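Long-range contact in trimeric intracellular cation channel type 1B.2 (Caenorhabditis elegans, PDB 5EIK), which forms a homotrimeric potassium channel of intracellular membranes that binds PIP2 and may supply counter-ion current during calcium release: residues L64-S77 / A162-E174. Residues are numbered along the deposited sequence; the frame is centred on the assembly and turned at random.
With PT5 ([(2R)-1-octadecanoyloxy-3-[oxidanyl-[(1R,2R,3S,4R,5R,6S)-2,3,6-tris(oxidanyl)-4,5-diphosphonooxy-cyclohexyl]oxy-phospho ryl]oxy-propan-2-yl] (8Z)-icosa-5,8,11,14-tetraenoate), chain B.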
loop_
_atom_site.group_PDB
_atom_site.type_symbol
_atom_site.label_atom_id
_atom_site.label_comp_id
_atom_site.label_asym_id
_atom_site.label_seq_id
_atom_site.Cartn_x
_atom_site.Cartn_y
_atom_site.Cartn_z
ATOM N N LEU A 64 7.046 -15.300 -7.204
ATOM C CA LEU A 64 6.588 -14.261 -6.295
ATOM C C LEU A 64 5.098 -13.984 -6.451
ATOM O O LEU A 64 4.373 -13.874 -5.467
ATOM C CB LEU A 64 7.371 -12.964 -6.526
ATOM C CG LEU A 64 6.939 -11.818 -5.611
ATOM C CD1 LEU A 64 7.188 -12.212 -4.171
ATOM C CD2 LEU A 64 7.694 -10.556 -5.956
ATOM N N SER A 65 4.644 -13.864 -7.692
ATOM C CA SER A 65 3.237 -13.620 -7.948
ATOM C C SER A 65 2.379 -14.700 -7.292
ATOM O O SER A 65 1.319 -14.408 -6.744
ATOM C CB SER A 65 2.968 -13.600 -9.452
ATOM O OG SER A 65 3.716 -12.581 -10.081
ATOM N N CYS A 66 2.835 -15.945 -7.336
ATOM C CA CYS A 66 2.061 -17.024 -6.745
ATOM C C CYS A 66 2.135 -17.065 -5.222
ATOM O O CYS A 66 1.150 -17.380 -4.558
ATOM C CB CYS A 66 2.497 -18.370 -7.340
ATOM S SG CYS A 66 1.916 -18.606 -9.040
ATOM N N MET A 67 3.293 -16.749 -4.659
ATOM C CA MET A 67 3.405 -16.763 -3.213
ATOM C C MET A 67 2.534 -15.647 -2.624
ATOM O O MET A 67 1.850 -15.848 -1.616
ATOM C CB MET A 67 4.862 -16.574 -2.782
ATOM C CG MET A 67 5.774 -17.732 -3.145
ATOM S SD MET A 67 5.264 -19.352 -2.458
ATOM C CE MET A 67 4.285 -20.032 -3.836
ATOM N N LEU A 68 2.544 -14.476 -3.260
ATOM C CA LEU A 68 1.752 -13.361 -2.752
ATOM C C LEU A 68 0.273 -13.698 -2.722
ATOM O O LEU A 68 -0.430 -13.359 -1.773
ATOM C CB LEU A 68 1.970 -12.092 -3.584
ATOM C CG LEU A 68 3.351 -11.445 -3.470
ATOM C CD1 LEU A 68 3.266 -10.007 -3.946
ATOM C CD2 LEU A 68 3.835 -11.491 -2.028
ATOM N N MET A 69 -0.193 -14.366 -3.768
ATOM C CA MET A 69 -1.590 -14.743 -3.854
ATOM C C MET A 69 -1.896 -15.922 -2.933
ATOM O O MET A 69 -2.962 -15.988 -2.333
ATOM C CB MET A 69 -1.948 -15.107 -5.294
ATOM C CG MET A 69 -2.040 -13.920 -6.227
ATOM S SD MET A 69 -3.359 -12.791 -5.737
ATOM C CE MET A 69 -4.781 -13.756 -6.199
ATOM N N SER A 70 -0.951 -16.844 -2.812
ATOM C CA SER A 70 -1.153 -18.018 -1.987
ATOM C C SER A 70 -1.306 -17.677 -0.526
ATOM O O SER A 70 -1.985 -18.388 0.209
ATOM C CB SER A 70 0.006 -18.998 -2.163
ATOM O OG SER A 70 -0.086 -19.655 -3.420
ATOM N N PHE A 71 -0.692 -16.578 -0.108
ATOM C CA PHE A 71 -0.752 -16.172 1.292
ATOM C C PHE A 71 -1.334 -14.773 1.469
ATOM O O PHE A 71 -1.090 -14.104 2.477
ATOM C CB PHE A 71 0.650 -16.238 1.895
ATOM C CG PHE A 71 1.222 -17.621 1.918
ATOM C CD1 PHE A 71 0.778 -18.557 2.850
ATOM C CD2 PHE A 71 2.157 -18.012 0.969
ATOM C CE1 PHE A 71 1.256 -19.875 2.829
ATOM C CE2 PHE A 71 2.641 -19.323 0.938
ATOM C CZ PHE A 71 2.190 -20.256 1.870
ATOM N N ALA A 72 -2.116 -14.350 0.485
ATOM C CA ALA A 72 -2.729 -13.026 0.485
ATOM C C ALA A 72 -3.421 -12.661 1.795
ATOM O O ALA A 72 -3.183 -11.588 2.351
ATOM C CB ALA A 72 -3.716 -12.922 -0.669
ATOM N N GLY A 73 -4.278 -13.559 2.274
ATOM C CA GLY A 73 -5.007 -13.319 3.505
ATOM C C GLY A 73 -4.109 -13.011 4.687
ATOM O O GLY A 73 -4.435 -12.149 5.509
ATOM N N SER A 74 -2.983 -13.711 4.775
ATOM C CA SER A 74 -2.040 -13.496 5.871
ATOM C C SER A 74 -1.283 -12.175 5.716
ATOM O O SER A 74 -0.979 -11.514 6.712
ATOM C CB SER A 74 -1.040 -14.651 5.960
ATOM O OG SER A 74 -1.709 -15.876 6.170
ATOM N N PHE A 75 -0.976 -11.794 4.479
ATOM C CA PHE A 75 -0.275 -10.535 4.260
ATOM C C PHE A 75 -1.193 -9.373 4.600
ATOM O O PHE A 75 -0.779 -8.428 5.272
ATOM C CB PHE A 75 0.201 -10.405 2.813
ATOM C CG PHE A 75 1.362 -11.287 2.477
ATOM C CD1 PHE A 75 2.553 -11.194 3.187
ATOM C CD2 PHE A 75 1.269 -12.204 1.441
ATOM C CE1 PHE A 75 3.641 -12.001 2.864
ATOM C CE2 PHE A 75 2.343 -13.013 1.110
ATOM C CZ PHE A 75 3.532 -12.912 1.823
ATOM N N LEU A 76 -2.444 -9.437 4.152
ATOM C CA LEU A 76 -3.377 -8.360 4.442
ATOM C C LEU A 76 -3.601 -8.262 5.950
ATOM O O LEU A 76 -3.635 -7.169 6.525
ATOM C CB LEU A 76 -4.705 -8.603 3.731
ATOM C CG LEU A 76 -5.714 -7.455 3.831
ATOM C CD1 LEU A 76 -5.024 -6.135 3.502
ATOM C CD2 LEU A 76 -6.874 -7.714 2.872
ATOM N N SER A 77 -3.747 -9.418 6.587
ATOM C CA SER A 77 -3.957 -9.468 8.023
ATOM C C SER A 77 -2.817 -8.761 8.744
ATOM O O SER A 77 -3.064 -7.898 9.580
ATOM C CB SER A 77 -4.063 -10.924 8.498
ATOM O OG SER A 77 -4.216 -10.993 9.907
ATOM N N ALA A 162 -10.381 -10.296 6.138
ATOM C CA ALA A 162 -9.099 -10.132 5.457
ATOM C C ALA A 162 -8.446 -11.489 5.235
ATOM O O ALA A 162 -7.879 -11.743 4.176
ATOM C CB ALA A 162 -8.170 -9.223 6.270
ATOM N N LYS A 163 -8.532 -12.358 6.237
ATOM C CA LYS A 163 -7.960 -13.697 6.133
ATOM C C LYS A 163 -8.700 -14.539 5.103
ATOM O O LYS A 163 -8.098 -15.376 4.434
ATOM C CB LYS A 163 -8.007 -14.416 7.486
ATOM C CG LYS A 163 -7.054 -13.854 8.523
ATOM C CD LYS A 163 -5.602 -14.109 8.153
ATOM C CE LYS A 163 -4.978 -15.177 9.035
ATOM N NZ LYS A 163 -5.685 -16.483 8.935
ATOM N N GLY A 164 -10.003 -14.308 4.969
ATOM C CA GLY A 164 -10.799 -15.080 4.028
ATOM C C GLY A 164 -10.935 -14.547 2.613
ATOM O O GLY A 164 -11.099 -15.330 1.678
ATOM N N ALA A 165 -10.859 -13.233 2.434
ATOM C CA ALA A 165 -11.017 -12.652 1.099
ATOM C C ALA A 165 -9.941 -11.648 0.671
ATOM O O ALA A 165 -10.146 -10.875 -0.261
ATOM C CB ALA A 165 -12.391 -11.991 1.004
ATOM N N GLY A 166 -8.790 -11.660 1.331
ATOM C CA GLY A 166 -7.743 -10.714 0.976
ATOM C C GLY A 166 -7.073 -10.888 -0.378
ATOM O O GLY A 166 -6.335 -10.009 -0.825
ATOM N N SER A 167 -7.318 -12.003 -1.053
ATOM C CA SER A 167 -6.667 -12.219 -2.337
ATOM C C SER A 167 -7.023 -11.139 -3.366
ATOM O O SER A 167 -6.249 -10.869 -4.287
ATOM C CB SER A 167 -7.002 -13.625 -2.884
ATOM O OG SER A 167 -8.346 -13.716 -3.310
ATOM N N GLY A 168 -8.184 -10.515 -3.196
ATOM C CA GLY A 168 -8.613 -9.478 -4.118
ATOM C C GLY A 168 -7.704 -8.260 -4.096
ATOM O O GLY A 168 -7.465 -7.618 -5.127
ATOM N N VAL A 169 -7.199 -7.933 -2.915
ATOM C CA VAL A 169 -6.312 -6.798 -2.776
ATOM C C VAL A 169 -4.979 -7.110 -3.427
ATOM O O VAL A 169 -4.473 -6.328 -4.234
ATOM C CB VAL A 169 -6.075 -6.451 -1.293
ATOM C CG1 VAL A 169 -4.929 -5.468 -1.163
ATOM C CG2 VAL A 169 -7.327 -5.843 -0.713
ATOM N N VAL A 170 -4.421 -8.265 -3.085
ATOM C CA VAL A 170 -3.129 -8.663 -3.623
ATOM C C VAL A 170 -3.146 -8.821 -5.137
ATOM O O VAL A 170 -2.150 -8.526 -5.806
ATOM C CB VAL A 170 -2.630 -9.962 -2.943
ATOM C CG1 VAL A 170 -1.296 -10.383 -3.527
ATOM C CG2 VAL A 170 -2.481 -9.719 -1.433
ATOM N N LYS A 171 -4.274 -9.263 -5.682
ATOM C CA LYS A 171 -4.380 -9.415 -7.127
ATOM C C LYS A 171 -4.147 -8.050 -7.784
ATOM O O LYS A 171 -3.344 -7.921 -8.700
ATOM C CB LYS A 171 -5.761 -9.953 -7.503
ATOM C CG LYS A 171 -5.891 -10.354 -8.962
ATOM C CD LYS A 171 -7.204 -11.080 -9.203
ATOM C CE LYS A 171 -7.262 -11.702 -10.592
ATOM N NZ LYS A 171 -8.482 -12.547 -10.776
ATOM N N ILE A 172 -4.854 -7.031 -7.302
ATOM C CA ILE A 172 -4.715 -5.679 -7.827
ATOM C C ILE A 172 -3.249 -5.247 -7.763
ATOM O O ILE A 172 -2.716 -4.680 -8.725
ATOM C CB ILE A 172 -5.568 -4.681 -7.015
ATOM C CG1 ILE A 172 -7.050 -4.995 -7.240
ATOM C CG2 ILE A 172 -5.220 -3.231 -7.400
ATOM C CD1 ILE A 172 -7.981 -4.136 -6.422
ATOM N N VAL A 173 -2.606 -5.512 -6.629
ATOM C CA VAL A 173 -1.208 -5.166 -6.469
ATOM C C VAL A 173 -0.365 -5.813 -7.563
ATOM O O VAL A 173 0.495 -5.159 -8.153
ATOM C CB VAL A 173 -0.652 -5.618 -5.098
ATOM C CG1 VAL A 173 0.852 -5.428 -5.073
ATOM C CG2 VAL A 173 -1.275 -4.789 -3.988
ATOM N N GLU A 174 -0.617 -7.091 -7.836
ATOM C CA GLU A 174 0.134 -7.806 -8.858
ATOM C C GLU A 174 -0.117 -7.334 -10.284
ATOM O O GLU A 174 0.788 -7.355 -11.118
ATOM C CB GLU A 174 -0.147 -9.303 -8.765
ATOM C CG GLU A 174 0.759 -10.008 -7.794
ATOM C CD GLU A 174 0.460 -11.482 -7.680
ATOM O OE1 GLU A 174 -0.007 -12.074 -8.678
ATOM O OE2 GLU A 174 0.709 -12.050 -6.599
HETATM O O12 PT5 B . -14.921 -8.691 -4.387
HETATM P P1 PT5 B . -13.454 -8.421 -4.092
HETATM O O13 PT5 B . -13.060 -8.247 -2.409
HETATM O O11 PT5 B . -12.851 -7.059 -4.779
HETATM O O6 PT5 B . -12.624 -11.167 -6.742
HETATM O O1 PT5 B . -12.476 -9.574 -4.550
HETATM C C1 PT5 B . -12.805 -10.956 -4.374
HETATM C C6 PT5 B . -12.102 -11.652 -5.503
HETATM C C2 PT5 B . -12.317 -11.550 -2.998
HETATM O O2 PT5 B . -10.906 -11.312 -2.833
HETATM C C3 PT5 B . -12.533 -13.094 -2.963
HETATM O O3 PT5 B . -11.971 -13.587 -1.755
HETATM C C4 PT5 B . -11.875 -13.796 -4.124
HETATM O O4 PT5 B . -12.284 -15.130 -4.163
HETATM P P4 PT5 B . -11.217 -16.335 -3.900
HETATM O O41 PT5 B . -9.934 -16.275 -4.879
HETATM O O42 PT5 B . -11.936 -17.769 -4.096
HETATM O O43 PT5 B . -10.710 -16.218 -2.487
HETATM C C5 PT5 B . -12.255 -13.178 -5.484
HETATM O O5 PT5 B . -11.386 -13.736 -6.468
HETATM P P5 PT5 B . -12.072 -14.788 -7.515
HETATM O O52 PT5 B . -13.522 -15.270 -7.067
HETATM O O51 PT5 B . -12.082 -14.069 -9.036
HETATM O O53 PT5 B . -10.901 -15.971 -7.521
HETATM C C7 PT5 B . -11.758 -7.743 -1.998
HETATM C C8 PT5 B . -12.009 -6.746 -0.852
HETATM C C9 PT5 B . -12.146 -5.256 -1.302
HETATM O O16 PT5 B . -10.894 -6.857 0.117
HETATM C C10 PT5 B . -11.171 -7.518 1.279
HETATM O O17 PT5 B . -11.198 -8.733 1.382
HETATM O O18 PT5 B . -11.233 -4.407 -0.479
HETATM C C11 PT5 B . -11.446 -3.001 -0.293
HETATM O O19 PT5 B . -12.556 -2.401 -0.388
HETATM C C12 PT5 B . -11.443 -6.594 2.467
HETATM C C13 PT5 B . -10.597 -6.794 3.750
HETATM C C14 PT5 B . -11.045 -5.817 4.862
HETATM C C15 PT5 B . -10.086 -4.626 5.042
HETATM C C16 PT5 B . -10.406 -3.763 6.297
HETATM C C17 PT5 B . -10.209 -2.232 6.066
HETATM C C18 PT5 B . -9.515 -1.523 7.233
HETATM C C19 PT5 B . -8.809 -0.493 7.137
HETATM C C20 PT5 B . -7.498 -0.025 6.483
HETATM C C21 PT5 B . -7.636 0.724 5.133
HETATM C C22 PT5 B . -6.292 0.884 4.397
HETATM C C23 PT5 B . -6.117 2.282 3.767
HETATM C C24 PT5 B . -4.764 2.938 4.117
HETATM C C31 PT5 B . -10.151 -2.260 0.049
HETATM C C32 PT5 B . -9.793 -2.344 1.561
HETATM C C33 PT5 B . -8.413 -1.708 1.905
HETATM C C34 PT5 B . -7.229 -2.709 1.925
HETATM C C35 PT5 B . -5.737 -2.157 2.159
HETATM C C36 PT5 B . -4.843 -1.950 1.128
HETATM C C37 PT5 B . -3.851 -0.769 1.222
HETATM C C38 PT5 B . -2.573 -1.270 0.770
HETATM C C39 PT5 B . -1.875 -0.990 -0.484
HETATM C C40 PT5 B . -2.378 -1.559 -1.773
HETATM C C25 PT5 B . -3.748 2.840 2.953
HETATM C C26 PT5 B . -2.331 3.269 3.366
HETATM C C41 PT5 B . -3.040 -0.597 -2.767
HETATM C C42 PT5 B . -3.658 -1.319 -3.970
HETATM C C43 PT5 B . -5.134 -1.683 -3.766
#
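Hydroxyl O2 of the PT5 inositol ring is gripped twice by the break between helices 153-165 and 167-177: it donates to Ala165 O (2.7 Å) and accepts a weak hydrogen bond from Gly168 N (2.9 Å). Lys130 and Arg134 also bind the lipid. Leu76 brings the other segment to this site, its CD2 touching Gly166 CA (3.7 Å) and, nearly at right angles, acyl carbon C13 of PT5. Ala72 CB presses on Val170 CG2 (3.5 Å). Gly73 lets the backbones close in, with its CA making a CA-H...O contact to Ala162 O (3.3 Å). Bent at chi2 (-63°) and chi3 (-72°), Met69 folds over helix 167-174 as a knob among Ser167, Val170, Lys171 and Glu174, its SD 3.6 Å from Lys171 N. Shortening Met69 to an alanine would probably open a gap over Ser167 and Lys171. Glu174 answers as a knob among Leu64, Ser65, Leu68 and Met69, its carboxylate reaching over helix 64-70 with OE2 3.3 Å from Leu68 CB and OE1 salt-bridged to Arg178. Two broken transmembrane helices meet near their breaks, consistent with the TRIC fold, in which these discontinuous helices line each subunit's pore, here beside the PIP2 site.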